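Local coordinates for protein aromatic-amino-acid aminotransferase (Burkholderia pseudomallei, PDB 4F4E) that probably transfers amino groups between aromatic amino acids such as tyrosine and 2-oxoglutarate, as a homodimer with pyridoxal 5'-phosphate bound covalently to a lysine, at residues A[92-102]-A[116-124]; A[341-349]-A[361-372]. All blocks are in the same frame, centred on the assembly; numbering follows the deposited sequence.

Contact 1 of 2, residues A[92-102]-A[116-124]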
ATOM      1  N   ASP A  92       5.002  10.965   0.522  1.00  8.31           N
ATOM      2  CA  ASP A  92       4.015  11.246   1.539  1.00  8.56           C
ATOM      3  C   ASP A  92       2.660  11.656   0.994  1.00  8.30           C
ATOM      4  O   ASP A  92       1.849  12.198   1.715  1.00  8.77           O
ATOM      5  CB  ASP A  92       4.514  12.333   2.514  1.00  9.09           C
ATOM      6  CG  ASP A  92       5.048  13.577   1.821  1.00  9.78           C
ATOM      7  OD1 ASP A  92       5.180  13.620   0.580  1.00 10.28           O
ATOM      8  OD2 ASP A  92       5.410  14.527   2.568  1.00 10.66           O
ATOM      9  N   GLY A  93       2.474  11.476  -0.290  1.00  8.42           N
ATOM     10  CA  GLY A  93       1.149  11.597  -0.936  1.00  7.96           C
ATOM     11  C   GLY A  93       0.845  12.989  -1.436  1.00  7.83           C
ATOM     12  O   GLY A  93       1.727  13.833  -1.599  1.00  7.88           O
ATOM     13  N   ILE A  94      -0.423  13.214  -1.726  1.00  7.57           N
ATOM     14  CA  ILE A  94      -0.902  14.476  -2.308  1.00  8.08           C
ATOM     15  C   ILE A  94      -0.837  15.550  -1.238  1.00  8.20           C
ATOM     16  O   ILE A  94      -1.448  15.438  -0.213  1.00  8.33           O
ATOM     17  CB  ILE A  94      -2.355  14.332  -2.823  1.00  8.00           C
ATOM     18  CG1 ILE A  94      -2.422  13.258  -3.914  1.00  7.96           C
ATOM     19  CG2 ILE A  94      -2.870  15.682  -3.359  1.00  8.08           C
ATOM     20  CD1 ILE A  94      -3.796  12.687  -4.079  1.00  8.24           C
ATOM     21  N   ALA A  95      -0.053  16.598  -1.470  1.00  8.59           N
ATOM     22  CA  ALA A  95       0.160  17.585  -0.439  1.00  8.85           C
ATOM     23  C   ALA A  95      -1.138  18.257   0.024  1.00  9.01           C
ATOM     24  O   ALA A  95      -1.353  18.481   1.229  1.00  9.65           O
ATOM     25  CB  ALA A  95       1.152  18.625  -0.938  1.00  9.07           C
ATOM     26  N   ALA A  96      -2.028  18.575  -0.905  1.00  9.40           N
ATOM     27  CA  ALA A  96      -3.292  19.240  -0.547  1.00  9.41           C
ATOM     28  C   ALA A  96      -4.146  18.314   0.319  1.00  9.12           C
ATOM     29  O   ALA A  96      -4.902  18.800   1.174  1.00  9.10           O
ATOM     30  CB  ALA A  96      -4.093  19.632  -1.817  1.00  9.86           C
ATOM     31  N   TYR A  97      -4.098  17.008   0.030  1.00  8.62           N
ATOM     32  CA  TYR A  97      -4.820  16.003   0.834  1.00  8.28           C
ATOM     33  C   TYR A  97      -4.249  16.005   2.245  1.00  8.25           C
ATOM     34  O   TYR A  97      -5.005  16.092   3.218  1.00  8.32           O
ATOM     35  CB  TYR A  97      -4.655  14.593   0.234  1.00  7.92           C
ATOM     36  CG  TYR A  97      -5.072  13.433   1.098  1.00  7.62           C
ATOM     37  CD1 TYR A  97      -6.376  12.934   1.056  1.00  7.63           C
ATOM     38  CD2 TYR A  97      -4.169  12.783   1.897  1.00  7.42           C
ATOM     39  CE1 TYR A  97      -6.740  11.862   1.841  1.00  7.66           C
ATOM     40  CE2 TYR A  97      -4.527  11.733   2.689  1.00  7.35           C
ATOM     41  CZ  TYR A  97      -5.820  11.238   2.640  1.00  7.55           C
ATOM     42  OH  TYR A  97      -6.163  10.130   3.386  1.00  8.16           O
ATOM     43  N   ASP A  98      -2.923  15.974   2.339  1.00  8.15           N
ATOM     44  CA  ASP A  98      -2.262  15.958   3.623  1.00  8.03           C
ATOM     45  C   ASP A  98      -2.675  17.175   4.428  1.00  8.35           C
ATOM     46  O   ASP A  98      -2.982  17.074   5.591  1.00  8.41           O
ATOM     47  CB  ASP A  98      -0.744  15.935   3.477  1.00  8.06           C
ATOM     48  CG  ASP A  98      -0.215  14.652   2.909  1.00  7.64           C
ATOM     49  OD1 ASP A  98      -0.888  13.636   3.048  1.00  7.33           O
ATOM     50  OD2 ASP A  98       0.909  14.660   2.313  1.00  7.70           O
ATOM     51  N   ALA A  99      -2.689  18.350   3.802  1.00  8.59           N
ATOM     52  CA  ALA A  99      -3.119  19.573   4.484  1.00  9.20           C
ATOM     53  C   ALA A  99      -4.571  19.563   4.921  1.00  9.28           C
ATOM     54  O   ALA A  99      -4.877  20.040   5.999  1.00  9.25           O
ATOM     55  CB  ALA A  99      -2.863  20.790   3.592  1.00  9.53           C
ATOM     56  N   SER A 100      -5.464  19.077   4.071  1.00  9.79           N
ATOM     57  CA  SER A 100      -6.889  18.982   4.416  1.00 10.10           C
ATOM     58  C   SER A 100      -7.136  18.005   5.543  1.00 10.21           C
ATOM     59  O   SER A 100      -8.024  18.221   6.392  1.00 10.23           O
ATOM     60  CB  SER A 100      -7.716  18.542   3.189  1.00 10.57           C
ATOM     61  OG  SER A 100      -7.744  19.537   2.206  1.00 11.27           O
ATOM     62  N   VAL A 101      -6.387  16.900   5.570  1.00 10.08           N
ATOM     63  CA  VAL A 101      -6.524  15.933   6.679  1.00 10.16           C
ATOM     64  C   VAL A 101      -6.183  16.604   7.996  1.00 10.41           C
ATOM     65  O   VAL A 101      -6.880  16.415   8.985  1.00 10.22           O
ATOM     66  CB  VAL A 101      -5.638  14.689   6.444  1.00 10.02           C
ATOM     67  CG1 VAL A 101      -5.331  13.922   7.754  1.00 10.43           C
ATOM     68  CG2 VAL A 101      -6.232  13.785   5.355  1.00  9.95           C
ATOM     69  N   GLN A 102      -5.103  17.380   8.029  1.00 10.86           N
ATOM     70  CA  GLN A 102      -4.680  18.024   9.276  1.00 11.71           C
ATOM     71  C   GLN A 102      -5.729  18.971   9.786  1.00 12.09           C
ATOM     72  O   GLN A 102      -5.969  19.028  10.980  1.00 13.12           O
ATOM     73  CB  GLN A 102      -3.411  18.847   9.103  1.00 12.05           C
ATOM     74  CG  GLN A 102      -2.251  18.056   8.783  1.00 12.11           C
ATOM     75  CD  GLN A 102      -0.988  18.857   8.695  1.00 12.71           C
ATOM     76  OE1 GLN A 102      -0.985  20.125   8.615  1.00 13.63           O
ATOM     77  NE2 GLN A 102       0.101  18.150   8.761  1.00 11.69           N
ATOM     78  N   GLY A 116       3.850  24.886  11.900  1.00 14.35           N
ATOM     79  CA  GLY A 116       4.535  23.852  11.138  1.00 13.52           C
ATOM     80  C   GLY A 116       4.971  22.636  11.914  1.00 12.94           C
ATOM     81  O   GLY A 116       5.969  21.986  11.581  1.00 12.31           O
ATOM     82  N   ARG A 117       4.254  22.343  12.977  1.00 12.73           N
ATOM     83  CA  ARG A 117       4.639  21.294  13.882  1.00 12.60           C
ATOM     84  C   ARG A 117       3.981  19.960  13.566  1.00 12.06           C
ATOM     85  O   ARG A 117       4.332  18.980  14.215  1.00 12.89           O
ATOM     86  CB  ARG A 117       4.327  21.709  15.324  1.00 13.50           C
ATOM     87  CG  ARG A 117       5.346  22.663  15.870  1.00 14.76           C
ATOM     88  CD  ARG A 117       4.940  23.221  17.227  1.00 15.68           C
ATOM     89  NE  ARG A 117       4.706  22.170  18.196  1.00 16.39           N
ATOM     90  CZ  ARG A 117       4.312  22.366  19.450  1.00 18.08           C
ATOM     91  NH1 ARG A 117       4.135  23.588  19.906  1.00 19.37           N
ATOM     92  NH2 ARG A 117       4.096  21.322  20.260  1.00 18.96           N
ATOM     93  N   VAL A 118       3.031  19.901  12.615  1.00 11.43           N
ATOM     94  CA  VAL A 118       2.330  18.655  12.292  1.00 10.95           C
ATOM     95  C   VAL A 118       2.821  18.087  10.972  1.00 10.53           C
ATOM     96  O   VAL A 118       2.890  18.796   9.955  1.00 11.27           O
ATOM     97  CB  VAL A 118       0.805  18.863  12.208  1.00 11.38           C
ATOM     98  CG1 VAL A 118       0.063  17.519  12.150  1.00 11.21           C
ATOM     99  CG2 VAL A 118       0.348  19.724  13.385  1.00 11.59           C
ATOM    100  N   VAL A 119       3.156  16.810  11.011  1.00 10.01           N
ATOM    101  CA  VAL A 119       3.568  16.020   9.863  1.00  9.99           C
ATOM    102  C   VAL A 119       2.420  15.108   9.514  1.00  9.51           C
ATOM    103  O   VAL A 119       1.913  14.416  10.387  1.00  9.51           O
ATOM    104  CB  VAL A 119       4.792  15.144  10.259  1.00 10.38           C
ATOM    105  CG1 VAL A 119       5.132  14.175   9.137  1.00 10.62           C
ATOM    106  CG2 VAL A 119       5.990  16.027  10.614  1.00 10.76           C
ATOM    107  N   THR A 120       1.996  15.122   8.258  1.00  8.77           N
ATOM    108  CA  THR A 120       0.982  14.214   7.746  1.00  8.36           C
ATOM    109  C   THR A 120       1.402  13.566   6.460  1.00  8.27           C
ATOM    110  O   THR A 120       1.785  14.263   5.500  1.00  9.22           O
ATOM    111  CB  THR A 120      -0.362  14.932   7.549  1.00  8.20           C
ATOM    112  OG1 THR A 120      -0.797  15.443   8.819  1.00  8.29           O
ATOM    113  CG2 THR A 120      -1.412  13.971   6.990  1.00  7.82           C
ATOM    114  N   ALA A 121       1.384  12.223   6.428  1.00  7.80           N
ATOM    115  CA  ALA A 121       1.675  11.461   5.220  1.00  7.54           C
ATOM    116  C   ALA A 121       0.424  10.638   4.866  1.00  7.25           C
ATOM    117  O   ALA A 121      -0.133   9.948   5.707  1.00  7.12           O
ATOM    118  CB  ALA A 121       2.871  10.501   5.394  1.00  7.56           C
ATOM    119  N   GLN A 122       0.009  10.725   3.613  1.00  7.01           N
ATOM    120  CA  GLN A 122      -1.019   9.888   3.092  1.00  6.93           C
ATOM    121  C   GLN A 122      -0.620   8.445   3.265  1.00  6.71           C
ATOM    122  O   GLN A 122       0.548   8.097   3.165  1.00  7.14           O
ATOM    123  CB  GLN A 122      -1.233  10.214   1.597  1.00  6.90           C
ATOM    124  CG  GLN A 122      -2.371   9.478   0.901  1.00  6.74           C
ATOM    125  CD  GLN A 122      -2.394   9.770  -0.566  1.00  6.92           C
ATOM    126  OE1 GLN A 122      -1.957  10.834  -0.996  1.00  7.16           O
ATOM    127  NE2 GLN A 122      -2.917   8.829  -1.351  1.00  6.74           N
ATOM    128  N   ALA A 123      -1.603   7.600   3.525  1.00  6.51           N
ATOM    129  CA  ALA A 123      -1.344   6.209   3.877  1.00  6.48           C
ATOM    130  C   ALA A 123      -2.381   5.269   3.278  1.00  6.40           C
ATOM    131  O   ALA A 123      -3.474   5.703   2.892  1.00  5.99           O
ATOM    132  CB  ALA A 123      -1.311   6.069   5.435  1.00  6.21           C
ATOM    133  N   LEU A 124      -2.071   3.958   3.288  1.00  6.67           N
ATOM    134  CA  LEU A 124      -2.985   2.941   2.751  1.00  6.98           C
ATOM    135  C   LEU A 124      -4.040   2.588   3.791  1.00  6.97           C
ATOM    136  O   LEU A 124      -3.960   1.588   4.480  1.00  6.85           O
ATOM    137  CB  LEU A 124      -2.218   1.718   2.276  1.00  7.47           C
ATOM    138  CG  LEU A 124      -1.522   1.780   0.921  1.00  8.22           C
ATOM    139  CD1 LEU A 124      -2.478   1.787  -0.257  1.00  8.37           C
ATOM    140  CD2 LEU A 124      -0.565   2.925   0.759  1.00  8.92           C
TER
HETATM  141  O   HOH W   1       3.550  15.882   4.117  1.00  9.19           O
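Gln102 NE2 donates to Thr120 OG1 at 2.9 Å, the hydroxyl oxygen lying practically in the amide plane, and weakly to Val118 O at 3.1 Å. The two side chains run past one another in opposite directions, and Gln102 CG also packs on the hydroxyl. Thr120 OG1 is gripped a second time by Ser282 OG. With OG1 beside the backbone N (chi1 -60°), the methyl of Thr120 falls anti to that N and meets Val101 CG1 with CG2, 4.0 Å away, so one residue offers the helix a polar branch and an apolar one. Residues 118-124 form an outer strand of the mixed sheet of this aminotransferase fold, paired antiparallel with strand 278-284, and helix 95-106 packs across this strand and its neighbour; Tyr97 OH reaches Gly279 O there.

At the start of the helix, Gln122 holds the chain at two points. Its backbone N donates to Asp92 O at 3.0 Å, from above the carbonyl plane. Its extended side chain, CG anti to the backbone N (chi1 -176°), carries OE1 to the N-H of Ile94, the N-cap residue, at 2.9 Å and almost in line with the amide C=O. Along the way CG touches Tyr97 CE2 at 3.6 Å, the ring and amide planes being 56° apart. Gly93 passes close to the end of the same side chain, its CA 3.2 Å from Gln122 OE1. Beside it, the CB atoms of Asp92 and Ala121 meet at 3.8 Å, while a water lies within hydrogen-bonding distance of both Asp92 OD2 and Thr120 O.

Contact 2 of 2, residues A[341-349]-A[361-372]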
ATOM      1  N   ILE A 341     -27.859   4.790  11.921  1.00 12.30           N
ATOM      2  CA  ILE A 341     -27.368   3.898  12.961  1.00 11.93           C
ATOM      3  C   ILE A 341     -28.059   4.150  14.289  1.00 12.24           C
ATOM      4  O   ILE A 341     -28.443   3.218  14.977  1.00 11.76           O
ATOM      5  CB  ILE A 341     -25.823   3.963  13.117  1.00 11.38           C
ATOM      6  CG1 ILE A 341     -25.114   3.450  11.855  1.00 11.44           C
ATOM      7  CG2 ILE A 341     -25.380   3.190  14.373  1.00 11.20           C
ATOM      8  CD1 ILE A 341     -23.605   3.829  11.849  1.00 11.19           C
ATOM      9  N   ARG A 342     -28.190   5.414  14.661  1.00 12.85           N
ATOM     10  CA  ARG A 342     -28.866   5.799  15.899  1.00 13.94           C
ATOM     11  C   ARG A 342     -30.330   5.341  15.885  1.00 13.94           C
ATOM     12  O   ARG A 342     -30.861   4.919  16.914  1.00 14.37           O
ATOM     13  CB  ARG A 342     -28.823   7.312  16.061  1.00 14.84           C
ATOM     14  CG  ARG A 342     -27.464   7.905  16.375  1.00 16.51           C
ATOM     15  CD  ARG A 342     -27.564   9.408  16.578  1.00 19.04           C
ATOM     16  NE  ARG A 342     -26.298  10.023  16.988  1.00 21.46           N
ATOM     17  CZ  ARG A 342     -26.152  11.322  17.244  1.00 24.12           C
ATOM     18  NH1 ARG A 342     -27.181  12.171  17.118  1.00 27.28           N
ATOM     19  NH2 ARG A 342     -24.991  11.783  17.664  1.00 24.69           N
ATOM     20  N   ALA A 343     -30.972   5.457  14.732  1.00 13.49           N
ATOM     21  CA  ALA A 343     -32.390   5.063  14.607  1.00 13.87           C
ATOM     22  C   ALA A 343     -32.512   3.535  14.833  1.00 13.58           C
ATOM     23  O   ALA A 343     -33.487   3.040  15.453  1.00 14.14           O
ATOM     24  CB  ALA A 343     -32.917   5.409  13.223  1.00 13.67           C
ATOM     25  N   MET A 344     -31.523   2.802  14.338  1.00 12.80           N
ATOM     26  CA  MET A 344     -31.536   1.331  14.459  1.00 12.87           C
ATOM     27  C   MET A 344     -31.255   0.941  15.892  1.00 12.61           C
ATOM     28  O   MET A 344     -31.911   0.030  16.431  1.00 12.55           O
ATOM     29  CB  MET A 344     -30.543   0.669  13.489  1.00 12.56           C
ATOM     30  CG  MET A 344     -30.883   0.796  12.017  1.00 13.42           C
ATOM     31  SD  MET A 344     -32.480   0.077  11.589  1.00 15.45           S
ATOM     32  CE  MET A 344     -33.558   1.497  11.699  1.00 16.44           C
ATOM     33  N   ARG A 345     -30.280   1.611  16.521  1.00 12.78           N
ATOM     34  CA  ARG A 345     -30.007   1.384  17.932  1.00 13.13           C
ATOM     35  C   ARG A 345     -31.294   1.601  18.730  1.00 13.54           C
ATOM     36  O   ARG A 345     -31.720   0.740  19.537  1.00 13.50           O
ATOM     37  CB  ARG A 345     -28.936   2.354  18.469  1.00 13.22           C
ATOM     38  CG  ARG A 345     -27.552   2.023  17.964  1.00 12.85           C
ATOM     39  CD  ARG A 345     -26.491   2.986  18.522  1.00 12.74           C
ATOM     40  NE  ARG A 345     -25.142   2.643  18.058  1.00 12.40           N
ATOM     41  CZ  ARG A 345     -24.424   1.630  18.525  1.00 12.18           C
ATOM     42  NH1 ARG A 345     -24.910   0.841  19.475  1.00 11.94           N
ATOM     43  NH2 ARG A 345     -23.198   1.395  18.031  1.00 12.24           N
ATOM     44  N   ASN A 346     -31.936   2.742  18.521  1.00 14.77           N
ATOM     45  CA  ASN A 346     -33.089   3.046  19.375  1.00 15.87           C
ATOM     46  C   ASN A 346     -34.276   2.132  19.045  1.00 15.79           C
ATOM     47  O   ASN A 346     -35.042   1.767  19.961  1.00 16.39           O
ATOM     48  CB  ASN A 346     -33.560   4.491  19.302  1.00 17.36           C
ATOM     49  CG  ASN A 346     -34.586   4.791  20.384  1.00 19.84           C
ATOM     50  OD1 ASN A 346     -34.387   4.446  21.573  1.00 21.83           O
ATOM     51  ND2 ASN A 346     -35.716   5.350  19.986  1.00 21.12           N
ATOM     52  N   GLY A 347     -34.422   1.804  17.768  1.00 15.20           N
ATOM     53  CA  GLY A 347     -35.492   0.893  17.354  1.00 15.10           C
ATOM     54  C   GLY A 347     -35.300  -0.477  17.978  1.00 14.54           C
ATOM     55  O   GLY A 347     -36.271  -1.108  18.364  1.00 15.64           O
ATOM     56  N   LEU A 348     -34.059  -0.957  18.082  1.00 13.47           N
ATOM     57  CA  LEU A 348     -33.806  -2.256  18.708  1.00 13.22           C
ATOM     58  C   LEU A 348     -34.122  -2.178  20.191  1.00 13.74           C
ATOM     59  O   LEU A 348     -34.821  -3.039  20.766  1.00 13.47           O
ATOM     60  CB  LEU A 348     -32.377  -2.740  18.456  1.00 12.76           C
ATOM     61  CG  LEU A 348     -31.952  -4.118  19.007  1.00 13.05           C
ATOM     62  CD1 LEU A 348     -32.765  -5.287  18.425  1.00 12.67           C
ATOM     63  CD2 LEU A 348     -30.464  -4.326  18.794  1.00 12.72           C
ATOM     64  N   VAL A 349     -33.659  -1.114  20.846  1.00 13.40           N
ATOM     65  CA  VAL A 349     -33.972  -0.959  22.264  1.00 14.52           C
ATOM     66  C   VAL A 349     -35.480  -0.933  22.526  1.00 15.81           C
ATOM     67  O   VAL A 349     -35.973  -1.645  23.399  1.00 16.08           O
ATOM     68  CB  VAL A 349     -33.330   0.326  22.823  1.00 14.15           C
ATOM     69  CG1 VAL A 349     -33.724   0.511  24.285  1.00 14.19           C
ATOM     70  CG2 VAL A 349     -31.785   0.248  22.680  1.00 13.17           C
ATOM     71  N   PHE A 361     -31.760  -3.589  27.548  1.00 31.19           N
ATOM     72  CA  PHE A 361     -30.871  -3.272  26.410  1.00 28.63           C
ATOM     73  C   PHE A 361     -30.644  -1.779  26.163  1.00 27.85           C
ATOM     74  O   PHE A 361     -30.089  -1.374  25.143  1.00 26.20           O
ATOM     75  CB  PHE A 361     -31.359  -3.990  25.166  1.00 29.73           C
ATOM     76  CG  PHE A 361     -30.961  -5.429  25.118  1.00 31.18           C
ATOM     77  CD1 PHE A 361     -31.763  -6.403  25.686  1.00 31.96           C
ATOM     78  CD2 PHE A 361     -29.778  -5.810  24.506  1.00 33.49           C
ATOM     79  CE1 PHE A 361     -31.380  -7.727  25.650  1.00 31.25           C
ATOM     80  CE2 PHE A 361     -29.398  -7.146  24.447  1.00 32.92           C
ATOM     81  CZ  PHE A 361     -30.202  -8.100  25.034  1.00 32.72           C
ATOM     82  N   SER A 362     -31.031  -0.959  27.122  1.00 28.38           N
ATOM     83  CA  SER A 362     -30.701   0.468  27.130  1.00 29.12           C
ATOM     84  C   SER A 362     -29.234   0.864  26.750  1.00 26.26           C
ATOM     85  O   SER A 362     -29.008   1.865  26.064  1.00 24.93           O
ATOM     86  CB  SER A 362     -31.103   1.016  28.507  1.00 34.41           C
ATOM     87  OG  SER A 362     -30.890   2.410  28.591  1.00 40.64           O
ATOM     88  N   PHE A 363     -28.241   0.080  27.178  1.00 22.76           N
ATOM     89  CA  PHE A 363     -26.857   0.308  26.813  1.00 19.77           C
ATOM     90  C   PHE A 363     -26.601   0.396  25.288  1.00 17.79           C
ATOM     91  O   PHE A 363     -25.633   1.015  24.872  1.00 16.29           O
ATOM     92  CB  PHE A 363     -25.945  -0.764  27.404  1.00 20.50           C
ATOM     93  CG  PHE A 363     -26.159  -2.138  26.843  1.00 20.73           C
ATOM     94  CD1 PHE A 363     -25.480  -2.565  25.706  1.00 19.93           C
ATOM     95  CD2 PHE A 363     -27.051  -3.024  27.464  1.00 22.06           C
ATOM     96  CE1 PHE A 363     -25.678  -3.836  25.194  1.00 20.56           C
ATOM     97  CE2 PHE A 363     -27.227  -4.311  26.961  1.00 21.90           C
ATOM     98  CZ  PHE A 363     -26.574  -4.699  25.811  1.00 21.55           C
ATOM     99  N   ILE A 364     -27.482  -0.179  24.480  1.00 16.12           N
ATOM    100  CA  ILE A 364     -27.327  -0.110  23.025  1.00 15.64           C
ATOM    101  C   ILE A 364     -27.433   1.331  22.567  1.00 14.95           C
ATOM    102  O   ILE A 364     -26.819   1.716  21.584  1.00 14.57           O
ATOM    103  CB  ILE A 364     -28.385  -0.995  22.294  1.00 15.86           C
ATOM    104  CG1 ILE A 364     -28.152  -2.476  22.623  1.00 16.27           C
ATOM    105  CG2 ILE A 364     -28.329  -0.810  20.776  1.00 15.78           C
ATOM    106  CD1 ILE A 364     -26.902  -3.076  22.002  1.00 17.51           C
ATOM    107  N   ASN A 365     -28.225   2.143  23.238  1.00 15.19           N
ATOM    108  CA  ASN A 365     -28.284   3.557  22.841  1.00 16.16           C
ATOM    109  C   ASN A 365     -27.071   4.402  23.270  1.00 15.85           C
ATOM    110  O   ASN A 365     -26.801   5.461  22.665  1.00 17.33           O
ATOM    111  CB  ASN A 365     -29.551   4.194  23.381  1.00 17.13           C
ATOM    112  CG  ASN A 365     -30.771   3.858  22.554  1.00 17.75           C
ATOM    113  OD1 ASN A 365     -30.709   3.683  21.325  1.00 17.12           O
ATOM    114  ND2 ASN A 365     -31.918   3.827  23.224  1.00 17.76           N
ATOM    115  N   ALA A 366     -26.345   3.912  24.272  1.00 15.10           N
ATOM    116  CA  ALA A 366     -25.166   4.591  24.832  1.00 15.42           C
ATOM    117  C   ALA A 366     -23.911   4.244  24.053  1.00 14.79           C
ATOM    118  O   ALA A 366     -22.974   5.052  23.982  1.00 14.74           O
ATOM    119  CB  ALA A 366     -24.977   4.158  26.263  1.00 16.46           C
ATOM    120  N   GLN A 367     -23.890   3.038  23.488  1.00 13.71           N
ATOM    121  CA  GLN A 367     -22.819   2.632  22.576  1.00 13.37           C
ATOM    122  C   GLN A 367     -22.925   3.374  21.244  1.00 13.25           C
ATOM    123  O   GLN A 367     -24.005   3.811  20.834  1.00 13.29           O
ATOM    124  CB  GLN A 367     -22.756   1.092  22.447  1.00 12.86           C
ATOM    125  CG  GLN A 367     -22.438   0.474  23.799  1.00 13.54           C
ATOM    126  CD  GLN A 367     -22.514  -1.027  23.883  1.00 13.22           C
ATOM    127  OE1 GLN A 367     -22.939  -1.692  22.957  1.00 12.81           O
ATOM    128  NE2 GLN A 367     -22.089  -1.569  25.027  1.00 13.47           N
ATOM    129  N   ARG A 368     -21.774   3.580  20.611  1.00 13.12           N
ATOM    130  CA  ARG A 368     -21.687   4.419  19.412  1.00 13.49           C
ATOM    131  C   ARG A 368     -20.858   3.793  18.316  1.00 12.33           C
ATOM    132  O   ARG A 368     -19.886   3.102  18.579  1.00 12.23           O
ATOM    133  CB  ARG A 368     -21.036   5.772  19.738  1.00 14.52           C
ATOM    134  CG  ARG A 368     -21.747   6.532  20.812  1.00 16.38           C
ATOM    135  CD  ARG A 368     -21.453   8.019  20.717  1.00 17.59           C
ATOM    136  NE  ARG A 368     -20.060   8.219  20.957  1.00 18.26           N
ATOM    137  CZ  ARG A 368     -19.421   9.369  20.823  1.00 19.06           C
ATOM    138  NH1 ARG A 368     -20.069  10.496  20.515  1.00 19.06           N
ATOM    139  NH2 ARG A 368     -18.131   9.387  21.093  1.00 18.81           N
ATOM    140  N   GLY A 369     -21.206   4.135  17.086  1.00 11.76           N
ATOM    141  CA  GLY A 369     -20.490   3.714  15.895  1.00 10.91           C
ATOM    142  C   GLY A 369     -21.140   2.501  15.294  1.00 10.99           C
ATOM    143  O   GLY A 369     -22.331   2.223  15.532  1.00 10.45           O
ATOM    144  N   MET A 370     -20.363   1.752  14.527  1.00 10.37           N
ATOM    145  CA  MET A 370     -20.927   0.664  13.745  1.00 11.37           C
ATOM    146  C   MET A 370     -21.195  -0.607  14.566  1.00 10.78           C
ATOM    147  O   MET A 370     -21.893  -1.493  14.100  1.00  9.94           O
ATOM    148  CB  MET A 370     -19.986   0.295  12.612  1.00 12.01           C
ATOM    149  CG  MET A 370     -19.812   1.473  11.692  1.00 13.27           C
ATOM    150  SD  MET A 370     -19.430   0.880  10.048  1.00 15.81           S
ATOM    151  CE  MET A 370     -19.177   2.522   9.382  1.00 13.65           C
ATOM    152  N   PHE A 371     -20.599  -0.705  15.747  1.00 10.74           N
ATOM    153  CA  PHE A 371     -20.676  -1.943  16.554  1.00 11.39           C
ATOM    154  C   PHE A 371     -21.298  -1.785  17.913  1.00 11.73           C
ATOM    155  O   PHE A 371     -21.267  -0.702  18.531  1.00 12.00           O
ATOM    156  CB  PHE A 371     -19.271  -2.513  16.767  1.00 11.45           C
ATOM    157  CG  PHE A 371     -18.553  -2.712  15.499  1.00 12.06           C
ATOM    158  CD1 PHE A 371     -18.871  -3.777  14.682  1.00 12.33           C
ATOM    159  CD2 PHE A 371     -17.605  -1.796  15.089  1.00 12.21           C
ATOM    160  CE1 PHE A 371     -18.268  -3.927  13.469  1.00 12.85           C
ATOM    161  CE2 PHE A 371     -16.970  -1.939  13.885  1.00 12.74           C
ATOM    162  CZ  PHE A 371     -17.297  -3.006  13.059  1.00 12.98           C
ATOM    163  N   SER A 372     -21.815  -2.904  18.412  1.00 11.75           N
ATOM    164  CA  SER A 372     -22.180  -3.028  19.822  1.00 12.34           C
ATOM    165  C   SER A 372     -21.829  -4.424  20.301  1.00 12.30           C
ATOM    166  O   SER A 372     -21.926  -5.403  19.552  1.00 11.48           O
ATOM    167  CB  SER A 372     -23.686  -2.800  20.035  1.00 13.11           C
ATOM    168  OG  SER A 372     -23.948  -1.482  20.528  1.00 13.56           O
TER
HETATM  169  O   HOH W   2     -30.041   5.666  19.399  1.00 22.35           O
HETATM  170  O   HOH W   3     -24.173   5.189  16.912  1.00 10.87           O
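Hydrogen bonds from the Arg345 guanidinium dominate this contact. The chain is extended from CG to NE, and a turn at the last torsion (chi4 -76°) sets the flat group among the carbonyls of residues 364-371. NH1 donates to Ser372 OG at 2.7 Å, nearly in the guanidinium plane, and to a lone pair of Ile364 O at 3.0 Å. NH2 reaches Phe371 O at 2.9 Å and Gly369 O at 2.8 Å, each from above the carbonyl plane. Ser372 OG in turn donates a hydrogen bond to Gln367 OE1. Water bridges NE to Gly369 N. Gln367 O sits over the centre of one guanidinium face, 3.2 Å from Arg345 CZ. A separate amide-to-amide bond forms at the next helix residue: Asn365 ND2 donates to Asn346 OD1, the amide planes turned 38° apart, and another water joins Asn365 OD1 to Arg342 O.

Apolar packing flanks these bonds where Val349 CG2 meets Ile364 CB at 3.6 Å. Separately, the Ile341 CG2 methyl rests on the Gly369 carbonyl oxygen.

The short helix 363-366 and the turn into strand 371-373 thus fold round one buried arginine, whose positive charge is probably balanced in part by the dipoles of the carbonyl and hydroxyl groups around it, with no carboxylate meeting it across the contact.

How the contacts relate
Both contacts are largely buried, but they lie on opposite sides of the chain's centre, with centres about 34 Å apart and no atoms touching. They share no helix or strand. Contact 1 sets a helix against an outer strand of the large mixed sheet, whereas contact 2 joins the long helix 324-354 to a short helix and the turn before the small antiparallel sheet of 371-373 and 397-399. Contact 2 reaches the surface at Ser362 and Asn365; no touching residue of contact 1 is classed as exposed. Neutral amides and a hydroxyl do most of the polar work in contact 1, while a single arginine gathers most of it in contact 2.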